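Local coordinates for protein sulfoquinovosidase (Escherichia coli, PDB 5AEG) that hydrolyses sulfoquinovosyl diacylglycerides and simple sulfoquinovosides to release sulfoquinovose, the sugar sulfonate that the bacterium then breaks down for carbon and sulfur, at residues Y194-N199 / A241-Q246; C525-F530 / V615-E620. All coordinates share one frame; numbering follows the deposited sequence.

Contact 1. Residues Y194-N199 / A241-Q246; sequences YCHVDN and ALLGRQ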
loop_
_atom_site.group_PDB
_atom_site.type_symbol
_atom_site.label_atom_id
_atom_site.label_comp_id
_atom_site.label_asym_id
_atom_site.label_seq_id
_atom_site.Cartn_x
_atom_site.Cartn_y
_atom_site.Cartn_z
ATOM N N TYR A 194 10.101 -12.844 -10.428
ATOM C CA TYR A 194 9.568 -11.472 -10.299
ATOM C C TYR A 194 10.224 -10.646 -11.326
ATOM O O TYR A 194 11.381 -10.930 -11.736
ATOM C CB TYR A 194 9.882 -10.876 -8.912
ATOM C CG TYR A 194 11.343 -10.497 -8.523
ATOM C CD1 TYR A 194 11.992 -9.403 -9.086
ATOM C CD2 TYR A 194 12.056 -11.212 -7.556
ATOM C CE1 TYR A 194 13.310 -9.099 -8.747
ATOM C CE2 TYR A 194 13.379 -10.883 -7.216
ATOM C CZ TYR A 194 14.009 -9.847 -7.843
ATOM O OH TYR A 194 15.313 -9.441 -7.565
ATOM N N CYS A 195 9.505 -9.606 -11.756
ATOM C CA CYS A 195 10.083 -8.559 -12.610
ATOM C C CYS A 195 9.954 -7.195 -11.945
ATOM O O CYS A 195 8.848 -6.841 -11.522
ATOM C CB CYS A 195 9.330 -8.579 -13.906
ATOM S SG CYS A 195 9.712 -7.207 -15.006
ATOM N N HIS A 196 11.057 -6.481 -11.784
ATOM C CA HIS A 196 11.078 -5.161 -11.170
ATOM C C HIS A 196 11.644 -4.120 -12.153
ATOM O O HIS A 196 12.718 -4.343 -12.748
ATOM C CB HIS A 196 11.912 -5.142 -9.915
ATOM C CG HIS A 196 12.022 -3.775 -9.318
ATOM N ND1 HIS A 196 10.924 -3.100 -8.831
ATOM C CD2 HIS A 196 13.066 -2.915 -9.219
ATOM C CE1 HIS A 196 11.296 -1.910 -8.402
ATOM N NE2 HIS A 196 12.595 -1.764 -8.646
ATOM N N VAL A 197 10.944 -3.013 -12.348
ATOM C CA VAL A 197 11.339 -1.979 -13.335
ATOM C C VAL A 197 11.781 -0.734 -12.541
ATOM O O VAL A 197 11.089 -0.236 -11.619
ATOM C CB VAL A 197 10.259 -1.678 -14.345
ATOM C CG1 VAL A 197 10.642 -0.553 -15.325
ATOM C CG2 VAL A 197 9.819 -2.907 -15.114
ATOM N N ASP A 198 12.941 -0.206 -12.872
ATOM C CA ASP A 198 13.490 0.891 -12.076
ATOM C C ASP A 198 12.798 2.199 -12.342
ATOM O O ASP A 198 12.797 3.093 -11.498
ATOM C CB ASP A 198 14.988 1.137 -12.349
ATOM C CG ASP A 198 15.873 0.127 -11.713
ATOM O OD1 ASP A 198 15.470 -0.676 -10.836
ATOM O OD2 ASP A 198 17.060 0.170 -12.060
ATOM N N ASN A 199 12.192 2.356 -13.462
ATOM C CA ASN A 199 11.687 3.699 -13.768
ATOM C C ASN A 199 10.564 4.198 -12.817
ATOM O O ASN A 199 9.871 3.382 -12.188
ATOM C CB ASN A 199 11.072 3.609 -15.133
ATOM C CG ASN A 199 12.049 3.160 -16.220
ATOM O OD1 ASN A 199 12.700 2.103 -16.096
ATOM N ND2 ASN A 199 12.072 3.947 -17.340
ATOM N N ALA A 241 15.279 -8.703 -0.590
ATOM C CA ALA A 241 16.752 -8.372 -0.614
ATOM C C ALA A 241 17.035 -7.264 -1.596
ATOM O O ALA A 241 17.878 -6.451 -1.345
ATOM C CB ALA A 241 17.594 -9.632 -0.948
ATOM N N LEU A 242 16.219 -7.158 -2.625
ATOM C CA LEU A 242 16.323 -6.105 -3.626
ATOM C C LEU A 242 15.673 -4.804 -3.170
ATOM O O LEU A 242 16.265 -3.745 -3.233
ATOM C CB LEU A 242 15.689 -6.574 -4.923
ATOM C CG LEU A 242 15.709 -5.521 -6.044
ATOM C CD1 LEU A 242 17.103 -5.047 -6.398
ATOM C CD2 LEU A 242 14.983 -6.031 -7.274
ATOM N N LEU A 243 14.444 -4.875 -2.699
ATOM C CA LEU A 243 13.676 -3.638 -2.412
ATOM C C LEU A 243 13.811 -3.091 -1.028
ATOM O O LEU A 243 13.590 -1.894 -0.805
ATOM C CB LEU A 243 12.223 -3.873 -2.687
ATOM C CG LEU A 243 11.760 -4.435 -4.058
ATOM C CD1 LEU A 243 10.255 -4.764 -4.023
ATOM C CD2 LEU A 243 12.091 -3.520 -5.186
ATOM N N GLY A 244 14.009 -3.977 -0.053
ATOM C CA GLY A 244 14.002 -3.569 1.352
ATOM C C GLY A 244 13.162 -4.517 2.200
ATOM O O GLY A 244 12.236 -5.147 1.656
ATOM N N ARG A 245 13.523 -4.608 3.493
ATOM C CA ARG A 245 12.744 -5.272 4.524
ATOM C C ARG A 245 12.378 -4.293 5.614
ATOM O O ARG A 245 13.120 -3.378 5.900
ATOM C CB ARG A 245 13.493 -6.425 5.128
ATOM C CG ARG A 245 13.672 -7.519 4.129
ATOM C CD ARG A 245 14.390 -8.783 4.590
ATOM N NE ARG A 245 14.629 -9.695 3.483
ATOM C CZ ARG A 245 15.789 -10.272 3.204
ATOM N NH1 ARG A 245 16.814 -10.142 4.028
ATOM N NH2 ARG A 245 15.903 -10.999 2.134
ATOM N N GLN A 246 11.200 -4.482 6.213
ATOM C CA GLN A 246 10.703 -3.570 7.215
ATOM C C GLN A 246 11.297 -3.917 8.592
ATOM O O GLN A 246 11.626 -5.034 8.852
ATOM C CB GLN A 246 9.167 -3.730 7.353
ATOM C CG GLN A 246 8.371 -3.311 6.091
ATOM C CD GLN A 246 8.032 -4.467 5.194
ATOM O OE1 GLN A 246 7.261 -5.365 5.573
ATOM N NE2 GLN A 246 8.663 -4.496 3.996
#

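Contact 2. Residues C525-F530 / V615-E620; sequences CDFSAF and VAPVHE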
loop_
_atom_site.group_PDB
_atom_site.type_symbol
_atom_site.label_atom_id
_atom_site.label_comp_id
_atom_site.label_asym_id
_atom_site.label_seq_id
_atom_site.Cartn_x
_atom_site.Cartn_y
_atom_site.Cartn_z
ATOM N N CYS A 525 -14.057 -4.884 13.195
ATOM C CA CYS A 525 -13.275 -5.179 14.371
ATOM C C CYS A 525 -12.877 -6.662 14.351
ATOM O O CYS A 525 -11.768 -7.002 14.722
ATOM C CB CYS A 525 -14.074 -4.838 15.655
ATOM S SG CYS A 525 -13.044 -4.972 17.136
ATOM N N ASP A 526 -13.803 -7.546 13.977
ATOM C CA ASP A 526 -13.482 -8.998 13.906
ATOM C C ASP A 526 -12.314 -9.290 12.922
ATOM O O ASP A 526 -11.520 -10.218 13.115
ATOM C CB ASP A 526 -14.685 -9.775 13.463
ATOM C CG ASP A 526 -15.769 -9.962 14.544
ATOM O OD1 ASP A 526 -15.555 -9.473 15.692
ATOM O OD2 ASP A 526 -16.835 -10.554 14.125
ATOM N N PHE A 527 -12.300 -8.556 11.813
ATOM C CA PHE A 527 -11.264 -8.704 10.799
ATOM C C PHE A 527 -9.925 -8.215 11.340
ATOM O O PHE A 527 -8.919 -8.957 11.354
ATOM C CB PHE A 527 -11.742 -7.922 9.547
ATOM C CG PHE A 527 -10.696 -7.715 8.451
ATOM C CD1 PHE A 527 -9.672 -8.586 8.186
ATOM C CD2 PHE A 527 -10.822 -6.577 7.646
ATOM C CE1 PHE A 527 -8.797 -8.327 7.132
ATOM C CE2 PHE A 527 -10.024 -6.394 6.531
ATOM C CZ PHE A 527 -8.990 -7.240 6.281
ATOM N N SER A 528 -9.898 -6.967 11.843
ATOM C CA SER A 528 -8.693 -6.368 12.297
ATOM C C SER A 528 -7.970 -7.064 13.471
ATOM O O SER A 528 -6.732 -6.998 13.574
ATOM C CB SER A 528 -8.878 -4.842 12.581
ATOM O OG SER A 528 -9.197 -4.156 11.368
ATOM N N ALA A 529 -8.708 -7.764 14.298
ATOM C CA ALA A 529 -8.116 -8.565 15.373
ATOM C C ALA A 529 -7.263 -9.722 14.838
ATOM O O ALA A 529 -6.470 -10.271 15.601
ATOM C CB ALA A 529 -9.239 -9.143 16.240
ATOM N N PHE A 530 -7.429 -10.066 13.555
ATOM C CA PHE A 530 -6.569 -11.022 12.820
ATOM C C PHE A 530 -5.621 -10.424 11.805
ATOM O O PHE A 530 -5.475 -10.929 10.688
ATOM C CB PHE A 530 -7.471 -12.141 12.273
ATOM C CG PHE A 530 -8.068 -12.961 13.398
ATOM C CD1 PHE A 530 -7.367 -14.052 13.915
ATOM C CD2 PHE A 530 -9.259 -12.625 13.965
ATOM C CE1 PHE A 530 -7.871 -14.839 14.933
ATOM C CE2 PHE A 530 -9.767 -13.378 15.026
ATOM C CZ PHE A 530 -9.089 -14.524 15.482
ATOM N N VAL A 615 -7.897 -17.139 7.654
ATOM C CA VAL A 615 -8.966 -16.114 7.968
ATOM C C VAL A 615 -9.772 -15.807 6.719
ATOM O O VAL A 615 -9.189 -15.505 5.641
ATOM C CB VAL A 615 -8.399 -14.799 8.536
ATOM C CG1 VAL A 615 -9.498 -13.808 9.001
ATOM C CG2 VAL A 615 -7.371 -15.039 9.621
ATOM N N ALA A 616 -11.090 -15.836 6.838
ATOM C CA ALA A 616 -11.909 -15.418 5.727
ATOM C C ALA A 616 -12.940 -14.447 6.271
ATOM O O ALA A 616 -14.012 -14.832 6.686
ATOM C CB ALA A 616 -12.561 -16.581 5.047
ATOM N N PRO A 617 -12.610 -13.165 6.288
ATOM C CA PRO A 617 -13.500 -12.177 6.903
ATOM C C PRO A 617 -14.870 -12.041 6.265
ATOM O O PRO A 617 -15.007 -12.017 5.040
ATOM C CB PRO A 617 -12.706 -10.846 6.807
ATOM C CG PRO A 617 -11.371 -11.191 6.351
ATOM C CD PRO A 617 -11.401 -12.579 5.724
ATOM N N VAL A 618 -15.913 -11.934 7.083
ATOM C CA VAL A 618 -17.206 -11.691 6.570
ATOM C C VAL A 618 -17.210 -10.267 5.982
ATOM O O VAL A 618 -16.976 -9.331 6.696
ATOM C CB VAL A 618 -18.302 -11.872 7.704
ATOM C CG1 VAL A 618 -19.692 -11.468 7.245
ATOM C CG2 VAL A 618 -18.280 -13.343 8.147
ATOM N N HIS A 619 -17.521 -10.113 4.710
ATOM C CA HIS A 619 -17.485 -8.783 4.029
ATOM C C HIS A 619 -18.831 -8.374 3.436
ATOM O O HIS A 619 -18.930 -7.393 2.706
ATOM C CB HIS A 619 -16.333 -8.693 3.041
ATOM C CG HIS A 619 -16.422 -9.665 1.904
ATOM N ND1 HIS A 619 -17.388 -9.627 0.905
ATOM C CD2 HIS A 619 -15.637 -10.719 1.616
ATOM C CE1 HIS A 619 -17.166 -10.609 0.056
ATOM N NE2 HIS A 619 -16.112 -11.279 0.471
ATOM N N GLU A 620 -19.898 -9.075 3.833
ATOM C CA GLU A 620 -21.281 -8.759 3.411
ATOM C C GLU A 620 -22.161 -8.461 4.623
ATOM O O GLU A 620 -21.981 -9.093 5.661
ATOM C CB GLU A 620 -21.896 -9.928 2.618
ATOM C CG GLU A 620 -21.277 -10.198 1.265
ATOM C CD GLU A 620 -21.701 -11.504 0.660
ATOM O OE1 GLU A 620 -22.615 -12.198 1.159
ATOM O OE2 GLU A 620 -21.107 -11.852 -0.345
#

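Contact 1. Residues Y194-N199 / A241-Q246
One face of the His196 imidazole carries a methyl group of Leu243: CD2 stands 3.8 Å from the ring centroid and 14° off the normal, a CH-pi contact centred on the ring. Leu242 CD2 approaches the same imidazole obliquely, 4.1 Å from His196 CD2, and also meets the Tyr194 ring obliquely, 3.8 Å from Tyr194 CE1. The setting is the mutarotase-like N-terminal beta domain of a family 31 glycoside hydrolase, where the antiparallel strand 193-197 meets the C-terminal end of helix 232-243. Tyr194 and His196, two residues apart on the strand, both direct their side chains at the helix. Leu242 answers from the last turn: its chi1 of 178° turns CG to the far side from the backbone N and sends CD2 out between the two rings. Directly after this turn the helix stops at Gly244, whose positive phi leads the chain away. Both rings also have polar partners, Thr186 OG1 for His196 ND1 and Glu227 OE1 for the tyrosine hydroxyl. The ND1 bond, lying off the CB-CG axis, should hold the imidazole's rotation, while the Glu227 bond fixes the position of the phenol oxygen. At that end, Tyr194 OH lies 3.4 Å from Leu242 CD2.

Contact 2. Residues C525-F530 / V615-E620
Phe527 and Pro617 meet through ring carbons, with CD1 of the phenylalanine 3.6 Å from CG of the proline. Chi1 of Phe527 is 169°, placing CG opposite the backbone N, and chi2 of 31° rotates the ring so that its CD1 and CE1 side borders the pyrrolidine. Pro617 CG serves both of these carbons, lying 3.9 Å from Phe527 CE1, while Pro617 CB packs 4.1 Å from Phe527 CG. The proline CG meets the aromatic ring obliquely. Here the end of helix 518-528, in the TIM-barrel region of this family 31 enzyme, lies against the loop that follows strand 613-615 of the C-terminal beta domain, so the pair belongs to an interdomain interface. Tyr607, on the neighbouring strand 607-609, touches both Phe527 and Pro617 and so extends this apolar patch. A second point of contact lies three residues further on, where Phe530 uses its beta carbon: CB is 3.9 Å from Val615 CG2 and 4.2 Å from Val615 CG1. With chi1 at -174° the valine has CG1 opposite its backbone N and CG2 opposite its carbonyl carbon, and both methyls border the Phe530 methylene. The Phe530 ring itself continues onto Val564 and Leu609, and Asp526 O lies in its plane at the edge. Phe530 N donates to Phe527 O at 2.9 Å, tying together the backbones of the two aromatic residues.

How the contacts relate
Helix ends supply one side of both contacts, yet the partners and depth differ. Contact 1 is partly buried and sets a helix end against a strand of the N-terminal beta domain, whereas all four touching residues of contact 2 are buried and join the TIM-barrel region to the C-terminal domain. Each is apolar across the interface, but contact 1 places leucine methyls against rings with hydrogen-bonding groups, while contact 2 uses hydrocarbon surfaces throughout. The two share no element, follow one another along the chain, and lie on opposite sides of its centre, with their own centres about 30 Å apart. Both lie away from the catalytic and substrate-binding residues.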